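Local coordinates for guanylate kinase (Stenotrophomonas maltophilia, PDB 6WCT), which catalyses the ATP-dependent phosphorylation of GMP to GDP, and probably serves in this way to recycle GMP and, indirectly, cGMP, at residues A[62-66]-A[67-71]. Residues are numbered along the deposited sequence; the frame is centred on the assembly and turned at random.
Sequences PGEVN and GQHYH. With 5GP (guanosine-5'-monophosphate), chain E.
The His69 ring meets Val65 along its edge, where Val65 CA lies in the ring plane, while Gln68 CG sits off-centre over one face, 3.9 Å above it. Val65 N donates to His69 ND1 at 2.9 Å, nearly straight at 166° though tilted 20° from the ring plane. A chi1 of -52° swings the ring back toward the preceding residues, and this bond then holds its rotation. Val65 O accepts from Gln68 N at 3.1 Å, above the carbonyl plane, closing a type II beta turn, Val65-Gln68, whose third position has the positive phi that suits Gly67. His69 N is a second donor to that carbonyl, at 3.2 Å and nearly in line with the C=O. The extended Gln68 chain lays OE1 3.6 Å from Val65 CB. On Asn66, a water bridges OD1 and the edge of the His71 ring, reaching ND1 at 2.8 Å; Asn66 OD1 also takes the amide of Phe72. O1P of the bound GMP lies at the edge of the Tyr70 ring, near its plane, and takes a very short 2.5 Å hydrogen bond from Tyr70 OH. Glu64 accepts Arg61 N on OE1 and salt-bridges Arg58 with OE2, and so may help place two arginines of the GMP site. The turn sits in the loop joining strand 55-56 to strand 71-72, its parallel neighbour at the margin of the mixed sheet, where His71 bonds through its backbone to Ser54 and Thr56.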
loop_
_atom_site.group_PDB
_atom_site.type_symbol
_atom_site.label_atom_id
_atom_site.label_comp_id
_atom_site.label_asym_id
_atom_site.label_seq_id
_atom_site.Cartn_x
_atom_site.Cartn_y
_atom_site.Cartn_z
ATOM N N PRO A 62 -16.189 28.447 14.521
ATOM C CA PRO A 62 -16.422 29.346 13.382
ATOM C C PRO A 62 -15.993 28.724 12.058
ATOM O O PRO A 62 -14.960 28.056 11.957
ATOM C CB PRO A 62 -15.584 30.579 13.733
ATOM C CG PRO A 62 -15.563 30.584 15.226
ATOM C CD PRO A 62 -15.474 29.127 15.614
ATOM N N GLY A 63 -16.830 28.917 11.043
ATOM C CA GLY A 63 -16.591 28.375 9.727
ATOM C C GLY A 63 -17.200 27.012 9.499
ATOM O O GLY A 63 -17.318 26.582 8.347
ATOM N N GLU A 64 -17.558 26.308 10.568
ATOM C CA GLU A 64 -18.188 25.002 10.456
ATOM C C GLU A 64 -19.670 25.130 10.116
ATOM O O GLU A 64 -20.354 26.056 10.554
ATOM C CB GLU A 64 -17.985 24.227 11.751
ATOM C CG GLU A 64 -16.584 23.640 11.868
ATOM C CD GLU A 64 -16.365 22.946 13.182
ATOM O OE1 GLU A 64 -17.165 23.197 14.106
ATOM O OE2 GLU A 64 -15.417 22.146 13.293
ATOM N N VAL A 65 -20.153 24.186 9.314
ATOM C CA VAL A 65 -21.542 24.127 8.866
ATOM C C VAL A 65 -22.144 22.830 9.379
ATOM O O VAL A 65 -21.603 21.742 9.134
ATOM C CB VAL A 65 -21.662 24.223 7.338
ATOM C CG1 VAL A 65 -23.127 24.135 6.909
ATOM C CG2 VAL A 65 -21.039 25.523 6.851
ATOM N N ASN A 66 -23.235 22.941 10.115
ATOM C CA ASN A 66 -23.911 21.748 10.596
ATOM C C ASN A 66 -24.511 20.995 9.413
ATOM O O ASN A 66 -25.165 21.590 8.555
ATOM C CB ASN A 66 -24.968 22.146 11.616
ATOM C CG ASN A 66 -25.549 20.969 12.331
ATOM O OD1 ASN A 66 -25.128 19.834 12.118
ATOM N ND2 ASN A 66 -26.481 21.232 13.237
ATOM N N GLY A 67 -24.272 19.686 9.356
ATOM C CA GLY A 67 -24.679 18.873 8.221
ATOM C C GLY A 67 -23.625 18.753 7.136
ATOM O O GLY A 67 -23.810 17.969 6.195
ATOM N N GLN A 68 -22.532 19.512 7.240
ATOM C CA GLN A 68 -21.419 19.447 6.297
ATOM C C GLN A 68 -20.159 18.898 6.957
ATOM O O GLN A 68 -19.668 17.840 6.569
ATOM C CB GLN A 68 -21.183 20.834 5.685
ATOM C CG GLN A 68 -19.993 20.904 4.757
ATOM C CD GLN A 68 -19.823 22.270 4.123
ATOM O OE1 GLN A 68 -20.763 23.072 4.062
ATOM N NE2 GLN A 68 -18.617 22.547 3.653
ATOM N N HIS A 69 -19.577 19.610 7.925
ATOM C CA HIS A 69 -18.377 19.097 8.586
ATOM C C HIS A 69 -18.702 18.049 9.635
ATOM O O HIS A 69 -17.917 17.108 9.830
ATOM C CB HIS A 69 -17.593 20.251 9.214
ATOM C CG HIS A 69 -17.318 21.370 8.259
ATOM N ND1 HIS A 69 -18.213 22.395 8.033
ATOM C CD2 HIS A 69 -16.272 21.595 7.428
ATOM C CE1 HIS A 69 -17.716 23.218 7.128
ATOM N NE2 HIS A 69 -16.542 22.754 6.740
ATOM N N TYR A 70 -19.846 18.196 10.302
ATOM C CA TYR A 70 -20.312 17.266 11.319
ATOM C C TYR A 70 -21.826 17.352 11.358
ATOM O O TYR A 70 -22.415 18.356 10.960
ATOM C CB TYR A 70 -19.766 17.603 12.728
ATOM C CG TYR A 70 -18.312 17.281 13.016
ATOM C CD1 TYR A 70 -17.943 16.029 13.459
ATOM C CD2 TYR A 70 -17.306 18.230 12.832
ATOM C CE1 TYR A 70 -16.607 15.719 13.743
ATOM C CE2 TYR A 70 -15.958 17.930 13.100
ATOM C CZ TYR A 70 -15.630 16.659 13.555
ATOM O OH TYR A 70 -14.335 16.308 13.846
ATOM N N HIS A 71 -22.450 16.331 11.918
ATOM C CA HIS A 71 -23.807 16.486 12.421
ATOM C C HIS A 71 -23.661 16.872 13.890
ATOM O O HIS A 71 -23.352 16.031 14.739
ATOM C CB HIS A 71 -24.612 15.206 12.235
ATOM C CG HIS A 71 -24.780 14.806 10.803
ATOM N ND1 HIS A 71 -25.561 15.518 9.918
ATOM C CD2 HIS A 71 -24.241 13.787 10.091
ATOM C CE1 HIS A 71 -25.516 14.940 8.730
ATOM N NE2 HIS A 71 -24.723 13.887 8.808
HETATM P P 5GP E . -12.122 18.057 15.804
HETATM O O1P 5GP E . -12.989 18.246 14.584
HETATM O O2P 5GP E . -10.970 19.051 15.942
HETATM O O3P 5GP E . -12.878 17.995 17.108
HETATM O "O5'" 5GP E . -11.484 16.621 15.706
HETATM C "C5'" 5GP E . -10.949 15.991 16.852
HETATM C "C4'" 5GP E . -10.626 14.560 16.549
HETATM O "O4'" 5GP E . -11.858 13.791 16.539
HETATM C "C3'" 5GP E . -9.974 14.335 15.172
HETATM O "O3'" 5GP E . -8.913 13.395 15.282
HETATM C "C2'" 5GP E . -11.089 13.687 14.364
HETATM O "O2'" 5GP E . -10.653 12.843 13.322
HETATM C "C1'" 5GP E . -11.817 12.916 15.447
HETATM N N9 5GP E . -13.168 12.524 15.081
HETATM C C8 5GP E . -13.961 13.125 14.138
HETATM N N7 5GP E . -15.044 12.446 13.869
HETATM C C5 5GP E . -14.967 11.338 14.697
HETATM C C6 5GP E . -15.817 10.224 14.819
HETATM O O6 5GP E . -16.846 10.017 14.180
HETATM N N1 5GP E . -15.346 9.302 15.739
HETATM C C2 5GP E . -14.185 9.434 16.460
HETATM N N2 5GP E . -13.863 8.433 17.290
HETATM N N3 5GP E . -13.378 10.484 16.353
HETATM C C4 5GP E . -13.820 11.384 15.459
HETATM O O HOH W 1 -26.861 17.876 10.774
#